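Local coordinates for protein D-aminopeptidase (Bacillus subtilis, PDB 1HI9) that removes N-terminal D-amino acids from peptides such as D-Ala-D-Ala, using two zinc ions per subunit inside a self-compartmentalizing homodecamer, at residues 117-129 with 214-228. Numbering follows the deposited sequence.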
# COMPACT_ATOMS: atom_id res chain seq x y z
N MET A 117 6.01 8.97 -30.34
CA MET A 117 5.29 9.82 -29.38
C MET A 117 4.59 9.03 -28.27
O MET A 117 4.93 9.18 -27.11
CB MET A 117 4.29 10.72 -30.10
CG MET A 117 4.93 11.77 -31.00
SD MET A 117 6.16 12.84 -30.16
CE MET A 117 5.10 13.88 -29.14
N ILE A 118 3.62 8.20 -28.63
CA ILE A 118 2.92 7.39 -27.63
C ILE A 118 2.92 5.94 -28.07
O ILE A 118 3.09 5.65 -29.26
CB ILE A 118 1.46 7.85 -27.45
CG1 ILE A 118 0.73 7.75 -28.79
CG2 ILE A 118 1.43 9.27 -26.93
CD1 ILE A 118 -0.76 7.90 -28.69
N PHE A 119 2.73 5.02 -27.13
CA PHE A 119 2.72 3.60 -27.43
C PHE A 119 1.62 3.25 -28.43
O PHE A 119 1.75 2.31 -29.21
CB PHE A 119 2.51 2.78 -26.15
CG PHE A 119 3.67 2.86 -25.18
CD1 PHE A 119 3.44 3.06 -23.82
CD2 PHE A 119 4.98 2.73 -25.63
CE1 PHE A 119 4.50 3.13 -22.91
CE2 PHE A 119 6.05 2.79 -24.74
CZ PHE A 119 5.81 2.99 -23.38
N GLY A 120 0.54 4.03 -28.40
CA GLY A 120 -0.58 3.77 -29.28
C GLY A 120 -0.45 4.00 -30.78
O GLY A 120 -1.31 3.53 -31.53
N VAL A 121 0.57 4.70 -31.25
CA VAL A 121 0.65 4.91 -32.68
C VAL A 121 1.50 3.87 -33.39
O VAL A 121 2.54 3.42 -32.87
CB VAL A 121 1.21 6.30 -33.06
CG1 VAL A 121 0.56 7.38 -32.22
CG2 VAL A 121 2.71 6.32 -32.92
N ARG A 122 1.05 3.46 -34.56
CA ARG A 122 1.80 2.49 -35.35
C ARG A 122 2.58 3.20 -36.43
O ARG A 122 3.71 2.83 -36.71
CB ARG A 122 0.86 1.45 -35.97
CG ARG A 122 0.64 0.24 -35.08
CD ARG A 122 -0.28 -0.72 -35.76
NE ARG A 122 0.21 -1.16 -37.07
CZ ARG A 122 1.14 -2.09 -37.26
NH1 ARG A 122 1.70 -2.69 -36.22
NH2 ARG A 122 1.49 -2.45 -38.48
N HIS A 123 1.97 4.21 -37.03
CA HIS A 123 2.62 4.99 -38.09
C HIS A 123 2.12 6.43 -38.15
O HIS A 123 0.96 6.72 -37.86
CB HIS A 123 2.39 4.36 -39.48
CG HIS A 123 3.04 3.03 -39.68
ND1 HIS A 123 2.33 1.86 -39.78
CD2 HIS A 123 4.35 2.69 -39.77
CE1 HIS A 123 3.17 0.85 -39.93
NE2 HIS A 123 4.40 1.32 -39.93
N PHE A 124 3.01 7.32 -38.55
CA PHE A 124 2.71 8.72 -38.77
C PHE A 124 2.89 8.90 -40.28
O PHE A 124 3.78 8.29 -40.87
CB PHE A 124 3.72 9.62 -38.05
CG PHE A 124 3.38 9.92 -36.62
CD1 PHE A 124 4.38 10.32 -35.72
CD2 PHE A 124 2.07 9.83 -36.16
CE1 PHE A 124 4.07 10.62 -34.40
CE2 PHE A 124 1.76 10.13 -34.85
CZ PHE A 124 2.76 10.53 -33.96
N TYR A 125 2.05 9.72 -40.90
CA TYR A 125 2.16 9.96 -42.33
C TYR A 125 2.00 11.45 -42.66
O TYR A 125 1.10 12.13 -42.17
CB TYR A 125 1.08 9.20 -43.12
CG TYR A 125 1.19 7.69 -43.13
CD1 TYR A 125 0.41 6.91 -42.27
CD2 TYR A 125 2.07 7.04 -44.00
CE1 TYR A 125 0.50 5.52 -42.28
CE2 TYR A 125 2.17 5.65 -44.02
CZ TYR A 125 1.37 4.90 -43.15
OH TYR A 125 1.44 3.52 -43.16
N ILE A 126 2.90 11.93 -43.49
CA ILE A 126 2.85 13.30 -43.96
C ILE A 126 2.76 13.14 -45.48
O ILE A 126 3.77 12.90 -46.14
CB ILE A 126 4.12 14.09 -43.59
CG1 ILE A 126 4.15 14.32 -42.08
CG2 ILE A 126 4.12 15.44 -44.29
CD1 ILE A 126 2.97 15.15 -41.57
N ASN A 127 1.53 13.24 -45.99
CA ASN A 127 1.27 13.07 -47.42
C ASN A 127 1.73 11.67 -47.87
O ASN A 127 2.52 11.52 -48.80
CB ASN A 127 1.99 14.15 -48.24
CG ASN A 127 1.14 15.40 -48.43
OD1 ASN A 127 0.45 15.85 -47.51
ND2 ASN A 127 1.19 15.96 -49.63
N ASP A 128 1.23 10.65 -47.19
CA ASP A 128 1.56 9.27 -47.52
C ASP A 128 2.99 8.81 -47.26
O ASP A 128 3.33 7.65 -47.53
CB ASP A 128 1.19 8.98 -48.98
CG ASP A 128 -0.30 9.11 -49.25
OD1 ASP A 128 -1.09 8.56 -48.44
OD2 ASP A 128 -0.68 9.75 -50.25
N ARG A 129 3.85 9.69 -46.76
CA ARG A 129 5.20 9.25 -46.48
C ARG A 129 5.38 8.84 -45.02
O ARG A 129 5.16 9.63 -44.11
CB ARG A 129 6.22 10.33 -46.82
CG ARG A 129 7.62 9.87 -46.47
CD ARG A 129 8.70 10.63 -47.17
NE ARG A 129 9.98 9.94 -47.02
CZ ARG A 129 11.10 10.30 -47.64
NH1 ARG A 129 11.10 11.35 -48.46
NH2 ARG A 129 12.21 9.60 -47.45
N PRO A 214 5.23 19.68 -47.39
CA PRO A 214 4.20 20.14 -48.32
C PRO A 214 3.54 21.41 -47.78
O PRO A 214 3.57 21.66 -46.58
CB PRO A 214 3.22 18.97 -48.35
CG PRO A 214 4.09 17.78 -48.07
CD PRO A 214 5.00 18.29 -46.98
N ASP A 215 2.92 22.19 -48.67
CA ASP A 215 2.24 23.42 -48.28
C ASP A 215 1.06 23.15 -47.37
O ASP A 215 0.93 23.78 -46.32
CB ASP A 215 1.75 24.17 -49.53
CG ASP A 215 2.88 24.84 -50.29
OD1 ASP A 215 2.61 25.40 -51.38
OD2 ASP A 215 4.02 24.82 -49.79
N ARG A 216 0.18 22.24 -47.78
CA ARG A 216 -0.99 21.89 -46.98
C ARG A 216 -0.93 20.40 -46.73
O ARG A 216 -1.70 19.62 -47.29
CB ARG A 216 -2.28 22.24 -47.73
CG ARG A 216 -2.50 23.73 -47.94
CD ARG A 216 -3.75 23.98 -48.78
NE ARG A 216 -4.95 23.38 -48.17
CZ ARG A 216 -5.50 23.79 -47.04
NH1 ARG A 216 -4.98 24.82 -46.37
NH2 ARG A 216 -6.59 23.19 -46.57
N PRO A 217 -0.00 19.98 -45.86
CA PRO A 217 0.19 18.57 -45.53
C PRO A 217 -1.02 17.86 -44.94
O PRO A 217 -1.81 18.44 -44.20
CB PRO A 217 1.37 18.61 -44.56
CG PRO A 217 1.18 19.90 -43.85
CD PRO A 217 0.81 20.84 -44.98
N VAL A 218 -1.15 16.59 -45.30
CA VAL A 218 -2.23 15.77 -44.79
C VAL A 218 -1.59 14.83 -43.79
O VAL A 218 -0.74 13.99 -44.13
CB VAL A 218 -2.89 14.94 -45.91
CG1 VAL A 218 -3.90 13.97 -45.31
CG2 VAL A 218 -3.57 15.85 -46.91
N LEU A 219 -1.99 14.99 -42.53
CA LEU A 219 -1.47 14.16 -41.46
C LEU A 219 -2.31 12.90 -41.33
O LEU A 219 -3.53 12.97 -41.31
CB LEU A 219 -1.52 14.93 -40.13
CG LEU A 219 -1.15 14.13 -38.87
CD1 LEU A 219 0.25 13.56 -39.02
CD2 LEU A 219 -1.24 15.03 -37.63
N SER A 220 -1.65 11.76 -41.27
CA SER A 220 -2.34 10.49 -41.11
C SER A 220 -1.68 9.78 -39.94
O SER A 220 -0.45 9.72 -39.84
CB SER A 220 -2.23 9.63 -42.38
OG SER A 220 -3.13 10.07 -43.38
N ILE A 221 -2.51 9.25 -39.05
CA ILE A 221 -2.00 8.54 -37.90
C ILE A 221 -2.70 7.20 -37.81
O ILE A 221 -3.92 7.14 -37.73
CB ILE A 221 -2.26 9.29 -36.58
CG1 ILE A 221 -1.72 10.71 -36.67
CG2 ILE A 221 -1.61 8.53 -35.41
CD1 ILE A 221 -2.00 11.55 -35.47
N GLU A 222 -1.93 6.13 -37.87
CA GLU A 222 -2.50 4.80 -37.75
C GLU A 222 -2.27 4.38 -36.31
O GLU A 222 -1.13 4.31 -35.85
CB GLU A 222 -1.80 3.84 -38.69
CG GLU A 222 -2.45 2.47 -38.73
CD GLU A 222 -1.70 1.50 -39.63
OE1 GLU A 222 -1.49 1.82 -40.82
OE2 GLU A 222 -1.33 0.41 -39.14
N PHE A 223 -3.36 4.10 -35.59
CA PHE A 223 -3.26 3.68 -34.19
C PHE A 223 -3.30 2.17 -34.05
O PHE A 223 -3.70 1.45 -34.97
CB PHE A 223 -4.40 4.32 -33.38
CG PHE A 223 -4.35 5.82 -33.34
CD1 PHE A 223 -5.08 6.58 -34.25
CD2 PHE A 223 -3.53 6.48 -32.41
CE1 PHE A 223 -5.01 7.97 -34.24
CE2 PHE A 223 -3.45 7.88 -32.39
CZ PHE A 223 -4.19 8.63 -33.31
N ALA A 224 -2.88 1.67 -32.89
CA ALA A 224 -2.85 0.24 -32.64
C ALA A 224 -4.24 -0.40 -32.64
O ALA A 224 -4.41 -1.49 -33.18
CB ALA A 224 -2.14 -0.04 -31.32
N ASN A 225 -5.22 0.27 -32.02
CA ASN A 225 -6.59 -0.26 -31.97
C ASN A 225 -7.62 0.79 -32.39
O ASN A 225 -7.31 1.97 -32.49
CB ASN A 225 -6.93 -0.81 -30.57
CG ASN A 225 -6.91 0.25 -29.49
OD1 ASN A 225 -6.06 0.25 -28.59
ND2 ASN A 225 -7.86 1.17 -29.56
N TYR A 226 -8.84 0.34 -32.62
CA TYR A 226 -9.90 1.25 -33.05
C TYR A 226 -10.31 2.27 -31.98
O TYR A 226 -10.74 3.39 -32.29
CB TYR A 226 -11.11 0.45 -33.51
CG TYR A 226 -12.05 1.23 -34.39
CD1 TYR A 226 -11.77 1.42 -35.76
CD2 TYR A 226 -13.21 1.80 -33.87
CE1 TYR A 226 -12.63 2.16 -36.58
CE2 TYR A 226 -14.07 2.54 -34.68
CZ TYR A 226 -13.78 2.71 -36.02
OH TYR A 226 -14.64 3.46 -36.78
N GLY A 227 -10.21 1.88 -30.71
CA GLY A 227 -10.54 2.80 -29.64
C GLY A 227 -9.70 4.08 -29.69
O GLY A 227 -10.21 5.18 -29.51
N GLN A 228 -8.41 3.94 -29.96
CA GLN A 228 -7.54 5.11 -30.01
C GLN A 228 -7.91 5.97 -31.20
O GLN A 228 -7.80 7.20 -31.16
CB GLN A 228 -6.08 4.68 -30.09
CG GLN A 228 -5.69 3.76 -28.94
CD GLN A 228 -4.46 2.94 -29.25
OE1 GLN A 228 -4.33 2.40 -30.36
NE2 GLN A 228 -3.56 2.81 -28.27
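R122 and E222 lie side by side, pointing the same way, where strand 121-126 bends beside strand 218-223. E222 CB lies 4.1 Å from H123 O. CG stands anti to the backbone N (chi1 -174°), and the extended chain brings the carboxylate to the NE edge of the R122 guanidinium. There OE2 accepts R122 NE at 3.0 Å in a salt bridge, in the guanidinium plane and with an N-H...O angle of 163°. CD and OE1 each lie 4.0 Å from H123 ND1, at the edge of a ring turned 75° from the carboxylate. ND1 is buried without a partner. OE1's next neighbour is Y125 OH at 4.1 Å. A leucine in place of R122 would probably leave the E222 carboxylate without its charged mate here. R122 and H123 both face E222, a classic beta bulge: R122 N donates to E222 O at 2.7 Å, and H123 N adds a weak bond to the same oxygen. Both strands belong to the five-stranded antiparallel sheet, which strand 246-250 continues beyond 218-223. On the other face, F124 CE2 touches I221 CG2 at 3.8 Å. F124 packs on M261 and L219 on M264, both of helix 254-268. At the far end, N127 OD1 takes V218 N at 2.8 Å, nearly along its C=O, while the amide rests against P214 CG. R122 NH1 makes a weak hydrogen bond to A224 O of a second subunit.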